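Local atomic coordinates of leucine aminopeptidase 2 (Saccharomyces cerevisiae, PDB entry 2XQ0), a protein that acts as a zinc-dependent aminopeptidase that prefers di- and tripeptides and also shows low epoxide hydrolase activity in vitro. Residues G48-Q53 with S153-F158; V79-S84 with F112-Q117; Y475-K480 with V512-T517. All blocks are in the same frame, centred on the assembly; numbering follows the deposited sequence.

How the contacts relate
Contacts 1 and 2 are neighbours in the large sheet of the N-terminal domain, their centres about 11 Å apart, and strands 45-56 and 111-120 pair with each other between them. Contact 1 is fully buried, a loop laid against V50 and F52 of strand 45-56; its touches are mostly apolar, with one carbonyl oxygen at a ring edge. Contact 2, nested inside its chain closure, lies farther out and is only partly buried; backbone hydrogen bonds do most of its work, ending in an exposed turn. Contact 3 is on the other side of the chain's centre, its centre about 51 Å from that of contact 1, and is again buried, but here two helices meet through side chains.

Contact 1 of 3, residues G48-Q53 with S153-F158; sequences GSVTFQ and SLFPCF
V50 has CG1 lodged between its backbone N and carbonyl carbon (chi1 53°), which sends that methyl toward P156, while F52 has CG anti to its own carbonyl carbon (chi1 -60°), and the CZ end of its ring meets residues 156-157. CG1 of V50 meets the proline ring at P156 CG, 3.9 Å away, the two side chains sliding past each other in opposite directions. The other methyl, V50 CG2, is 4.3 Å from F155 CD1, approaching that ring obliquely, and it also rests on one face of the F52 ring, 3.5 Å above the plane and offset toward the rim.

F52 makes the closest approach of the contact with its far end. Its CZ is 3.3 Å from P156 O, which lies at the edge of the ring and in its plane, pointing at C-H groups and not at the pi cloud. The next residue continues the touch, with C157 CB 4.0 Å from F52 CZ.

The strand belongs to the large sheet of the M1 N-terminal domain, and the loop follows strand 141-144, so the contact ties that loop to the face of the sheet that carries V50 and F52. Strand 111-120 adds I116 and F118 against P156, and strand 28-40 adds T33 against both V50 and F52. F155 itself lies with its side chain about 5 Å from that of L146, a substrate-binding residue.

Hydrogen bonds between the two segments are absent, so they probably meet through apolar fit and burial, helped by the strands around them. P156 O is buried here without a hydrogen-bonding partner anywhere in the model; the weakly positive edge of the F52 ring is likely to offset part of that cost, though it cannot replace a true donor.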
ATOM      1  N   GLY A  48      20.492  11.286  15.627  1.00 30.67           N
ATOM      2  CA  GLY A  48      19.966  11.532  16.950  1.00 29.63           C
ATOM      3  C   GLY A  48      20.010  10.243  17.711  1.00 34.06           C
ATOM      4  O   GLY A  48      20.963   9.468  17.588  1.00 32.86           O
ATOM      5  N   SER A  49      18.979   9.990  18.497  1.00 29.95           N
ATOM      6  CA  SER A  49      19.014   8.803  19.314  1.00 28.86           C
ATOM      7  C   SER A  49      17.619   8.234  19.507  1.00 28.61           C
ATOM      8  O   SER A  49      16.632   8.950  19.418  1.00 30.71           O
ATOM      9  CB  SER A  49      19.654   9.118  20.659  1.00 31.95           C
ATOM     10  OG  SER A  49      18.745   9.804  21.493  1.00 35.97           O
ATOM     11  N   VAL A  50      17.557   6.931  19.748  1.00 26.16           N
ATOM     12  CA  VAL A  50      16.318   6.269  20.088  1.00 23.26           C
ATOM     13  C   VAL A  50      16.458   5.710  21.485  1.00 30.47           C
ATOM     14  O   VAL A  50      17.503   5.150  21.851  1.00 27.15           O
ATOM     15  CB  VAL A  50      15.924   5.148  19.085  1.00 27.68           C
ATOM     16  CG1 VAL A  50      17.057   4.132  18.875  1.00 28.43           C
ATOM     17  CG2 VAL A  50      14.649   4.429  19.557  1.00 20.26           C
ATOM     18  N   THR A  51      15.422   5.898  22.287  1.00 26.78           N
ATOM     19  CA  THR A  51      15.430   5.373  23.646  1.00 29.39           C
ATOM     20  C   THR A  51      14.263   4.407  23.810  1.00 28.15           C
ATOM     21  O   THR A  51      13.123   4.758  23.537  1.00 29.27           O
ATOM     22  CB  THR A  51      15.297   6.504  24.690  1.00 34.14           C
ATOM     23  OG1 THR A  51      16.291   7.504  24.452  1.00 37.01           O
ATOM     24  CG2 THR A  51      15.460   5.957  26.097  1.00 28.64           C
ATOM     25  N   PHE A  52      14.563   3.190  24.240  1.00 21.36           N
ATOM     26  CA  PHE A  52      13.556   2.178  24.533  1.00 24.41           C
ATOM     27  C   PHE A  52      13.478   1.950  26.036  1.00 28.80           C
ATOM     28  O   PHE A  52      14.513   1.831  26.719  1.00 32.27           O
ATOM     29  CB  PHE A  52      13.933   0.838  23.907  1.00 29.33           C
ATOM     30  CG  PHE A  52      14.065   0.874  22.411  1.00 33.22           C
ATOM     31  CD1 PHE A  52      12.942   0.836  21.602  1.00 27.98           C
ATOM     32  CD2 PHE A  52      15.314   0.910  21.813  1.00 29.89           C
ATOM     33  CE1 PHE A  52      13.065   0.840  20.231  1.00 25.78           C
ATOM     34  CE2 PHE A  52      15.441   0.929  20.442  1.00 26.20           C
ATOM     35  CZ  PHE A  52      14.314   0.896  19.651  1.00 34.90           C
ATOM     36  N   GLN A  53      12.261   1.853  26.549  1.00 26.03           N
ATOM     37  CA  GLN A  53      12.050   1.315  27.881  1.00 31.31           C
ATOM     38  C   GLN A  53      11.731  -0.153  27.636  1.00 37.83           C
ATOM     39  O   GLN A  53      10.762  -0.476  26.942  1.00 37.09           O
ATOM     40  CB  GLN A  53      10.874   1.996  28.581  1.00 34.07           C
ATOM     41  CG  GLN A  53      10.928   3.506  28.609  1.00 49.49           C
ATOM     42  CD  GLN A  53      12.074   4.018  29.430  1.00 60.54           C
ATOM     43  OE1 GLN A  53      12.507   3.369  30.387  1.00 62.70           O
ATOM     44  NE2 GLN A  53      12.582   5.193  29.068  1.00 60.75           N
ATOM     45  N   SER A 153      16.311   0.667   8.693  1.00 17.45           N
ATOM     46  CA  SER A 153      17.276   1.496   7.950  1.00 20.36           C
ATOM     47  C   SER A 153      17.123   2.958   8.361  1.00 21.40           C
ATOM     48  O   SER A 153      17.890   3.840   7.926  1.00 22.26           O
ATOM     49  CB  SER A 153      17.079   1.312   6.443  1.00 28.83           C
ATOM     50  OG  SER A 153      18.099   1.917   5.679  1.00 31.18           O
ATOM     51  N   LEU A 154      16.123   3.212   9.207  1.00 22.34           N
ATOM     52  CA  LEU A 154      15.862   4.556   9.738  1.00 20.20           C
ATOM     53  C   LEU A 154      16.297   4.674  11.208  1.00 24.56           C
ATOM     54  O   LEU A 154      16.885   5.675  11.606  1.00 23.04           O
ATOM     55  CB  LEU A 154      14.381   4.931   9.595  1.00 18.90           C
ATOM     56  CG  LEU A 154      13.997   6.299  10.161  1.00 24.81           C
ATOM     57  CD1 LEU A 154      14.785   7.418   9.460  1.00 23.67           C
ATOM     58  CD2 LEU A 154      12.496   6.575  10.075  1.00 25.35           C
ATOM     59  N   PHE A 155      16.011   3.648  12.009  1.00 22.27           N
ATOM     60  CA  PHE A 155      16.549   3.567  13.373  1.00 19.45           C
ATOM     61  C   PHE A 155      16.684   2.123  13.829  1.00 19.18           C
ATOM     62  O   PHE A 155      15.960   1.261  13.368  1.00 17.67           O
ATOM     63  CB  PHE A 155      15.692   4.359  14.372  1.00 21.11           C
ATOM     64  CG  PHE A 155      14.267   3.887  14.479  1.00 26.50           C
ATOM     65  CD1 PHE A 155      13.847   3.150  15.578  1.00 28.36           C
ATOM     66  CD2 PHE A 155      13.347   4.182  13.487  1.00 27.72           C
ATOM     67  CE1 PHE A 155      12.521   2.715  15.687  1.00 33.82           C
ATOM     68  CE2 PHE A 155      12.022   3.747  13.582  1.00 30.39           C
ATOM     69  CZ  PHE A 155      11.611   3.010  14.685  1.00 27.15           C
ATOM     70  N   PRO A 156      17.628   1.855  14.742  1.00 23.37           N
ATOM     71  CA  PRO A 156      17.791   0.489  15.247  1.00 19.70           C
ATOM     72  C   PRO A 156      16.579   0.119  16.088  1.00 27.59           C
ATOM     73  O   PRO A 156      16.115   0.928  16.892  1.00 23.89           O
ATOM     74  CB  PRO A 156      19.071   0.570  16.090  1.00 23.75           C
ATOM     75  CG  PRO A 156      19.205   2.014  16.466  1.00 26.49           C
ATOM     76  CD  PRO A 156      18.506   2.831  15.418  1.00 23.13           C
ATOM     77  N   CYS A 157      16.039  -1.075  15.874  1.00 23.86           N
ATOM     78  CA  CYS A 157      14.815  -1.446  16.555  1.00 25.46           C
ATOM     79  C   CYS A 157      14.514  -2.932  16.447  1.00 26.65           C
ATOM     80  O   CYS A 157      15.223  -3.693  15.783  1.00 24.12           O
ATOM     81  CB  CYS A 157      13.638  -0.648  15.972  1.00 24.77           C
ATOM     82  SG  CYS A 157      13.375  -0.873  14.186  1.00 29.81           S
ATOM     83  N   PHE A 158      13.457  -3.354  17.121  1.00 23.56           N
ATOM     84  CA  PHE A 158      12.928  -4.697  16.906  1.00 26.22           C
ATOM     85  C   PHE A 158      11.983  -4.583  15.716  1.00 28.62           C
ATOM     86  O   PHE A 158      10.780  -4.353  15.884  1.00 31.67           O
ATOM     87  CB  PHE A 158      12.167  -5.157  18.134  1.00 24.93           C
ATOM     88  CG  PHE A 158      13.022  -5.313  19.360  1.00 31.53           C
ATOM     89  CD1 PHE A 158      13.922  -6.359  19.468  1.00 29.07           C
ATOM     90  CD2 PHE A 158      12.917  -4.426  20.410  1.00 38.08           C
ATOM     91  CE1 PHE A 158      14.702  -6.517  20.602  1.00 34.13           C
ATOM     92  CE2 PHE A 158      13.697  -4.587  21.552  1.00 38.85           C
ATOM     93  CZ  PHE A 158      14.591  -5.633  21.643  1.00 31.52           C
TER

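Contact 2 of 3, residues V79-S84 with F112-Q117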
ATOM      1  N   VAL A  79      26.072   3.503  22.541  1.00 28.39           N
ATOM      2  CA  VAL A  79      24.963   2.838  23.216  1.00 30.81           C
ATOM      3  C   VAL A  79      25.111   2.950  24.735  1.00 32.56           C
ATOM      4  O   VAL A  79      26.190   2.677  25.286  1.00 39.20           O
ATOM      5  CB  VAL A  79      24.927   1.345  22.892  1.00 27.08           C
ATOM      6  CG1 VAL A  79      23.746   0.702  23.604  1.00 25.66           C
ATOM      7  CG2 VAL A  79      24.857   1.112  21.381  1.00 26.14           C
ATOM      8  N   HIS A  80      24.028   3.328  25.404  1.00 32.85           N
ATOM      9  CA  HIS A  80      23.999   3.408  26.862  1.00 31.89           C
ATOM     10  C   HIS A  80      22.821   2.603  27.397  1.00 34.35           C
ATOM     11  O   HIS A  80      21.733   2.607  26.812  1.00 35.36           O
ATOM     12  CB  HIS A  80      23.822   4.852  27.315  1.00 33.44           C
ATOM     13  CG  HIS A  80      25.026   5.713  27.114  1.00 39.08           C
ATOM     14  ND1 HIS A  80      25.276   6.377  25.933  1.00 39.01           N
ATOM     15  CD2 HIS A  80      26.029   6.051  27.955  1.00 42.81           C
ATOM     16  CE1 HIS A  80      26.392   7.072  26.050  1.00 46.66           C
ATOM     17  NE2 HIS A  80      26.872   6.891  27.267  1.00 48.43           N
ATOM     18  N   ILE A  81      23.047   1.898  28.498  1.00 34.99           N
ATOM     19  CA  ILE A  81      21.971   1.276  29.262  1.00 32.08           C
ATOM     20  C   ILE A  81      21.974   1.852  30.682  1.00 38.17           C
ATOM     21  O   ILE A  81      23.000   1.861  31.354  1.00 36.35           O
ATOM     22  CB  ILE A  81      22.116  -0.249  29.304  1.00 40.75           C
ATOM     23  CG1 ILE A  81      21.852  -0.835  27.908  1.00 42.12           C
ATOM     24  CG2 ILE A  81      21.149  -0.838  30.321  1.00 36.80           C
ATOM     25  CD1 ILE A  81      22.283  -2.288  27.740  1.00 37.24           C
ATOM     26  N   ASP A  82      20.832   2.362  31.120  1.00 39.29           N
ATOM     27  CA  ASP A  82      20.738   2.988  32.429  1.00 47.15           C
ATOM     28  C   ASP A  82      21.835   4.030  32.657  1.00 49.29           C
ATOM     29  O   ASP A  82      22.501   4.024  33.688  1.00 62.76           O
ATOM     30  CB  ASP A  82      20.781   1.916  33.518  1.00 42.42           C
ATOM     31  CG  ASP A  82      19.545   1.048  33.512  1.00 43.71           C
ATOM     32  OD1 ASP A  82      18.550   1.449  32.866  1.00 48.31           O
ATOM     33  OD2 ASP A  82      19.560  -0.028  34.142  1.00 49.87           O
ATOM     34  N   GLY A  83      22.019   4.916  31.685  1.00 45.72           N
ATOM     35  CA  GLY A  83      22.982   5.994  31.802  1.00 48.17           C
ATOM     36  C   GLY A  83      24.434   5.596  31.596  1.00 54.47           C
ATOM     37  O   GLY A  83      25.301   6.467  31.487  1.00 59.81           O
ATOM     38  N   SER A  84      24.715   4.294  31.540  1.00 45.93           N
ATOM     39  CA  SER A  84      26.096   3.837  31.421  1.00 45.12           C
ATOM     40  C   SER A  84      26.418   3.275  30.045  1.00 36.29           C
ATOM     41  O   SER A  84      25.588   2.628  29.433  1.00 37.42           O
ATOM     42  CB  SER A  84      26.427   2.794  32.495  1.00 55.20           C
ATOM     43  OG  SER A  84      26.522   3.387  33.779  1.00 61.00           O
ATOM     44  N   PHE A 112      14.647  -1.828  32.202  1.00 42.49           N
ATOM     45  CA  PHE A 112      15.817  -0.999  31.936  1.00 33.46           C
ATOM     46  C   PHE A 112      15.591  -0.066  30.751  1.00 40.70           C
ATOM     47  O   PHE A 112      14.650  -0.244  29.968  1.00 42.48           O
ATOM     48  CB  PHE A 112      17.080  -1.860  31.757  1.00 38.74           C
ATOM     49  CG  PHE A 112      17.062  -2.750  30.522  1.00 40.98           C
ATOM     50  CD1 PHE A 112      17.703  -2.354  29.356  1.00 34.71           C
ATOM     51  CD2 PHE A 112      16.427  -3.984  30.540  1.00 41.49           C
ATOM     52  CE1 PHE A 112      17.715  -3.167  28.226  1.00 34.27           C
ATOM     53  CE2 PHE A 112      16.428  -4.810  29.409  1.00 41.74           C
ATOM     54  CZ  PHE A 112      17.072  -4.396  28.245  1.00 29.30           C
ATOM     55  N   THR A 113      16.440   0.949  30.648  1.00 36.54           N
ATOM     56  CA  THR A 113      16.363   1.908  29.564  1.00 33.67           C
ATOM     57  C   THR A 113      17.553   1.716  28.640  1.00 34.26           C
ATOM     58  O   THR A 113      18.699   1.569  29.102  1.00 36.28           O
ATOM     59  CB  THR A 113      16.357   3.337  30.109  1.00 38.93           C
ATOM     60  OG1 THR A 113      15.185   3.528  30.910  1.00 40.95           O
ATOM     61  CG2 THR A 113      16.355   4.347  28.976  1.00 34.21           C
ATOM     62  N   LEU A 114      17.270   1.700  27.337  1.00 31.35           N
ATOM     63  CA  LEU A 114      18.289   1.515  26.303  1.00 26.29           C
ATOM     64  C   LEU A 114      18.332   2.719  25.367  1.00 35.53           C
ATOM     65  O   LEU A 114      17.332   3.040  24.721  1.00 34.31           O
ATOM     66  CB  LEU A 114      17.994   0.252  25.504  1.00 28.39           C
ATOM     67  CG  LEU A 114      18.797   0.100  24.213  1.00 29.63           C
ATOM     68  CD1 LEU A 114      20.284   0.031  24.514  1.00 32.70           C
ATOM     69  CD2 LEU A 114      18.346  -1.120  23.443  1.00 30.25           C
ATOM     70  N   ASN A 115      19.478   3.394  25.308  1.00 34.89           N
ATOM     71  CA  ASN A 115      19.646   4.524  24.404  1.00 30.76           C
ATOM     72  C   ASN A 115      20.721   4.245  23.356  1.00 33.77           C
ATOM     73  O   ASN A 115      21.838   3.834  23.678  1.00 30.16           O
ATOM     74  CB  ASN A 115      19.981   5.806  25.175  1.00 38.11           C
ATOM     75  CG  ASN A 115      20.101   7.025  24.266  1.00 35.75           C
ATOM     76  OD1 ASN A 115      21.190   7.371  23.809  1.00 47.79           O
ATOM     77  ND2 ASN A 115      18.986   7.677  24.005  1.00 32.33           N
ATOM     78  N   ILE A 116      20.380   4.463  22.095  1.00 27.74           N
ATOM     79  CA  ILE A 116      21.336   4.283  21.007  1.00 25.59           C
ATOM     80  C   ILE A 116      21.417   5.549  20.166  1.00 23.84           C
ATOM     81  O   ILE A 116      20.411   5.994  19.607  1.00 21.74           O
ATOM     82  CB  ILE A 116      20.900   3.148  20.086  1.00 26.98           C
ATOM     83  CG1 ILE A 116      20.608   1.877  20.898  1.00 32.60           C
ATOM     84  CG2 ILE A 116      21.942   2.916  18.993  1.00 23.76           C
ATOM     85  CD1 ILE A 116      19.756   0.879  20.164  1.00 27.08           C
ATOM     86  N   GLN A 117      22.611   6.113  20.060  1.00 25.12           N
ATOM     87  CA  GLN A 117      22.837   7.248  19.178  1.00 30.38           C
ATOM     88  C   GLN A 117      23.261   6.735  17.827  1.00 31.72           C
ATOM     89  O   GLN A 117      24.088   5.833  17.727  1.00 29.65           O
ATOM     90  CB  GLN A 117      23.931   8.164  19.719  1.00 32.61           C
ATOM     91  CG  GLN A 117      23.563   8.894  20.983  1.00 45.13           C
ATOM     92  CD  GLN A 117      24.754   9.594  21.583  1.00 52.52           C
ATOM     93  OE1 GLN A 117      25.437  10.365  20.906  1.00 56.04           O
ATOM     94  NE2 GLN A 117      25.027   9.318  22.852  1.00 51.43           N
TER
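H80 and N115 form the hydrogen-bonded pair at the middle of two antiparallel strands, flanked by the non-hydrogen-bonded pairs V79 with I116 and I81 with L114. The strand axes come within 4.8 Å, at 168°, inside the large sheet of the M1 N-terminal domain. H80 N to N115 O and N115 N to H80 O are each 2.8 Å long and nearly straight. Past I81 the chain reverses in a type I' turn to S84, closing a tight beta hairpin with strand 84-90.

On the buried face, V79 CG1 packs on L114 CD1 at 3.6 Å, and I81 CG1 meets L114 CD1 as well. I81 CG2 turns instead toward F112, 3.9 Å from its CD1. An alanine in place of I81 would probably open a gap beside F112 CD1 and L114 CD1, leaving both side chains freer to shift. I103 of strand 101-104 also covers this face.

On the other face the H80 and Q117 side chains cross obliquely, ring and amide planes 4° apart, with Q117 NE2 4.1 Å from H80 CE1. N115 ND2 is hydrogen-bonded to T51 OG1, and T113 OG1 to Q53 OE1, on neighbouring strand 45-56.

D82 closes the pairing twice: its N donates to T113 O, and its OD1, on the syn side, accepts from T113 N at 3.1 Å, with the donor 25° out of the carboxylate plane.

Contact 3 of 3, residues Y475-K480 with V512-T517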
ATOM      1  N   TYR A 475     -18.423  -3.558 -20.892  1.00 30.70           N
ATOM      2  CA  TYR A 475     -18.111  -4.711 -21.723  1.00 28.09           C
ATOM      3  C   TYR A 475     -18.814  -4.642 -23.080  1.00 25.65           C
ATOM      4  O   TYR A 475     -18.205  -4.912 -24.114  1.00 32.89           O
ATOM      5  CB  TYR A 475     -18.481  -6.002 -20.989  1.00 34.81           C
ATOM      6  CG  TYR A 475     -17.582  -6.303 -19.805  1.00 41.31           C
ATOM      7  CD1 TYR A 475     -16.218  -6.085 -19.877  1.00 42.74           C
ATOM      8  CD2 TYR A 475     -18.101  -6.816 -18.622  1.00 50.92           C
ATOM      9  CE1 TYR A 475     -15.390  -6.366 -18.794  1.00 54.59           C
ATOM     10  CE2 TYR A 475     -17.280  -7.100 -17.538  1.00 50.18           C
ATOM     11  CZ  TYR A 475     -15.930  -6.874 -17.629  1.00 57.19           C
ATOM     12  OH  TYR A 475     -15.112  -7.160 -16.550  1.00 69.61           O
ATOM     13  N   GLN A 476     -20.094  -4.292 -23.086  1.00 25.70           N
ATOM     14  CA  GLN A 476     -20.806  -4.155 -24.356  1.00 29.54           C
ATOM     15  C   GLN A 476     -20.140  -3.180 -25.327  1.00 28.87           C
ATOM     16  O   GLN A 476     -19.979  -3.492 -26.498  1.00 27.09           O
ATOM     17  CB  GLN A 476     -22.262  -3.770 -24.139  1.00 43.27           C
ATOM     18  CG  GLN A 476     -23.068  -4.863 -23.474  1.00 62.26           C
ATOM     19  CD  GLN A 476     -24.482  -4.429 -23.177  1.00 71.98           C
ATOM     20  OE1 GLN A 476     -25.051  -3.601 -23.892  1.00 75.06           O
ATOM     21  NE2 GLN A 476     -25.064  -4.987 -22.119  1.00 74.28           N
ATOM     22  N   LEU A 477     -19.758  -2.006 -24.841  1.00 29.48           N
ATOM     23  CA  LEU A 477     -19.147  -1.006 -25.703  1.00 33.50           C
ATOM     24  C   LEU A 477     -17.811  -1.478 -26.247  1.00 35.87           C
ATOM     25  O   LEU A 477     -17.557  -1.353 -27.445  1.00 36.09           O
ATOM     26  CB  LEU A 477     -18.965   0.326 -24.974  1.00 35.22           C
ATOM     27  CG  LEU A 477     -18.486   1.491 -25.845  1.00 35.78           C
ATOM     28  CD1 LEU A 477     -19.530   1.804 -26.926  1.00 34.46           C
ATOM     29  CD2 LEU A 477     -18.216   2.716 -24.989  1.00 32.31           C
ATOM     30  N   ALA A 478     -16.941  -1.998 -25.381  1.00 30.22           N
ATOM     31  CA  ALA A 478     -15.644  -2.481 -25.850  1.00 32.10           C
ATOM     32  C   ALA A 478     -15.833  -3.532 -26.940  1.00 41.17           C
ATOM     33  O   ALA A 478     -15.172  -3.490 -27.978  1.00 47.82           O
ATOM     34  CB  ALA A 478     -14.796  -3.030 -24.695  1.00 33.76           C
ATOM     35  N   ASP A 479     -16.745  -4.470 -26.709  1.00 36.60           N
ATOM     36  CA  ASP A 479     -17.095  -5.442 -27.741  1.00 34.70           C
ATOM     37  C   ASP A 479     -17.523  -4.739 -29.041  1.00 34.09           C
ATOM     38  O   ASP A 479     -17.033  -5.055 -30.128  1.00 37.90           O
ATOM     39  CB  ASP A 479     -18.192  -6.383 -27.234  1.00 45.08           C
ATOM     40  CG  ASP A 479     -17.747  -7.211 -26.034  1.00 54.62           C
ATOM     41  OD1 ASP A 479     -16.529  -7.258 -25.763  1.00 58.61           O
ATOM     42  OD2 ASP A 479     -18.611  -7.824 -25.363  1.00 56.23           O
ATOM     43  N   LYS A 480     -18.423  -3.769 -28.919  1.00 36.48           N
ATOM     44  CA  LYS A 480     -18.934  -3.026 -30.073  1.00 33.78           C
ATOM     45  C   LYS A 480     -17.816  -2.319 -30.847  1.00 37.89           C
ATOM     46  O   LYS A 480     -17.796  -2.341 -32.081  1.00 45.09           O
ATOM     47  CB  LYS A 480     -19.987  -2.010 -29.627  1.00 33.42           C
ATOM     48  CG  LYS A 480     -20.715  -1.311 -30.771  1.00 44.15           C
ATOM     49  CD  LYS A 480     -21.613  -0.175 -30.249  1.00 51.06           C
ATOM     50  CE  LYS A 480     -22.258   0.610 -31.393  1.00 51.21           C
ATOM     51  NZ  LYS A 480     -23.005   1.823 -30.933  1.00 50.66           N
ATOM     52  N   VAL A 512     -11.653   3.457 -17.017  1.00 27.22           N
ATOM     53  CA  VAL A 512     -10.473   2.628 -16.861  1.00 27.83           C
ATOM     54  C   VAL A 512     -10.727   1.188 -17.318  1.00 28.29           C
ATOM     55  O   VAL A 512      -9.951   0.633 -18.111  1.00 33.40           O
ATOM     56  CB  VAL A 512      -9.953   2.685 -15.414  1.00 33.94           C
ATOM     57  CG1 VAL A 512      -8.912   1.620 -15.177  1.00 37.28           C
ATOM     58  CG2 VAL A 512      -9.378   4.080 -15.134  1.00 29.35           C
ATOM     59  N   LEU A 513     -11.815   0.590 -16.834  1.00 24.71           N
ATOM     60  CA  LEU A 513     -12.200  -0.754 -17.260  1.00 27.62           C
ATOM     61  C   LEU A 513     -12.454  -0.819 -18.766  1.00 31.20           C
ATOM     62  O   LEU A 513     -12.031  -1.760 -19.437  1.00 38.11           O
ATOM     63  CB  LEU A 513     -13.437  -1.250 -16.504  1.00 32.07           C
ATOM     64  CG  LEU A 513     -13.916  -2.662 -16.912  1.00 33.38           C
ATOM     65  CD1 LEU A 513     -12.880  -3.732 -16.594  1.00 34.96           C
ATOM     66  CD2 LEU A 513     -15.212  -3.001 -16.241  1.00 32.13           C
ATOM     67  N   PHE A 514     -13.159   0.173 -19.303  1.00 33.35           N
ATOM     68  CA  PHE A 514     -13.374   0.246 -20.758  1.00 24.47           C
ATOM     69  C   PHE A 514     -12.073   0.208 -21.566  1.00 37.54           C
ATOM     70  O   PHE A 514     -11.908  -0.648 -22.443  1.00 38.68           O
ATOM     71  CB  PHE A 514     -14.183   1.495 -21.113  1.00 28.30           C
ATOM     72  CG  PHE A 514     -14.335   1.715 -22.592  1.00 35.91           C
ATOM     73  CD1 PHE A 514     -15.019   0.797 -23.380  1.00 29.77           C
ATOM     74  CD2 PHE A 514     -13.808   2.847 -23.197  1.00 38.83           C
ATOM     75  CE1 PHE A 514     -15.169   0.997 -24.740  1.00 36.41           C
ATOM     76  CE2 PHE A 514     -13.952   3.055 -24.559  1.00 41.14           C
ATOM     77  CZ  PHE A 514     -14.635   2.128 -25.333  1.00 39.86           C
ATOM     78  N   LEU A 515     -11.163   1.140 -21.276  1.00 31.66           N
ATOM     79  CA  LEU A 515      -9.873   1.240 -21.975  1.00 37.60           C
ATOM     80  C   LEU A 515      -9.048  -0.018 -21.769  1.00 45.23           C
ATOM     81  O   LEU A 515      -8.333  -0.456 -22.669  1.00 54.62           O
ATOM     82  CB  LEU A 515      -9.074   2.462 -21.503  1.00 36.11           C
ATOM     83  CG  LEU A 515      -9.654   3.840 -21.855  1.00 41.33           C
ATOM     84  CD1 LEU A 515      -9.035   4.929 -21.001  1.00 33.99           C
ATOM     85  CD2 LEU A 515      -9.476   4.139 -23.336  1.00 46.59           C
ATOM     86  N   GLU A 516      -9.143  -0.593 -20.575  1.00 40.11           N
ATOM     87  CA  GLU A 516      -8.517  -1.884 -20.302  1.00 43.57           C
ATOM     88  C   GLU A 516      -9.079  -2.955 -21.248  1.00 48.61           C
ATOM     89  O   GLU A 516      -8.321  -3.561 -22.022  1.00 50.28           O
ATOM     90  CB  GLU A 516      -8.690  -2.266 -18.820  1.00 43.93           C
ATOM     91  CG  GLU A 516      -8.193  -3.647 -18.426  1.00 41.76           C
ATOM     92  CD  GLU A 516      -6.684  -3.806 -18.557  1.00 64.68           C
ATOM     93  OE1 GLU A 516      -6.051  -3.029 -19.309  1.00 73.50           O
ATOM     94  OE2 GLU A 516      -6.124  -4.717 -17.905  1.00 68.64           O
ATOM     95  N   THR A 517     -10.399  -3.161 -21.206  1.00 44.77           N
ATOM     96  CA  THR A 517     -11.079  -4.157 -22.049  1.00 42.69           C
ATOM     97  C   THR A 517     -10.717  -4.023 -23.537  1.00 42.83           C
ATOM     98  O   THR A 517     -10.554  -5.018 -24.232  1.00 49.37           O
ATOM     99  CB  THR A 517     -12.623  -4.110 -21.853  1.00 40.57           C
ATOM    100  OG1 THR A 517     -12.942  -4.233 -20.457  1.00 41.78           O
ATOM    101  CG2 THR A 517     -13.321  -5.229 -22.633  1.00 34.80           C
TER
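L477 lays its CD2 methyl over one face of the F514 ring, 3.5 Å from CE1, with CZ almost as near. CG of F514 stands anti to its backbone N (chi1 174°), and the ring beyond it lies against the facing helix. There its edge also meets the backbone: A478 N lies close to the ring plane, 3.5 Å from F514 CE1, and A478 CB is a further neighbour of that atom.

One turn on, T517 presses its CG2 against A478 CB at 3.4 Å, tighter than usual for two carbons. The small alanine probably allows the close approach, with A478 and T517 giving the closest CA atoms, 6.2 Å apart. Helices 469-484 and 508-519 run in roughly the same direction; the axes of the two short segments come within 9.0 Å at a crossing angle of -34°. Segment 512-517 falls in the C-terminal family region of leukotriene A4 hydrolases, and helix 469-484 probably belongs to the same helical domain.

T517 OG1 donates to L513 O at 2.8 Å from above the carbonyl plane; L513 O also accepts from T517 N. The same hydroxyl oxygen sits at the edge of the Y475 ring, 3.6 Å from CE1. Farther along that ring, the Y475 and L513 side chains cross at about a right angle, with Y475 OH 4.1 Å from L513 CD1. The ring of Y475 stacks with H523, whose backbone N is hydrogen-bonded to D479 OD1.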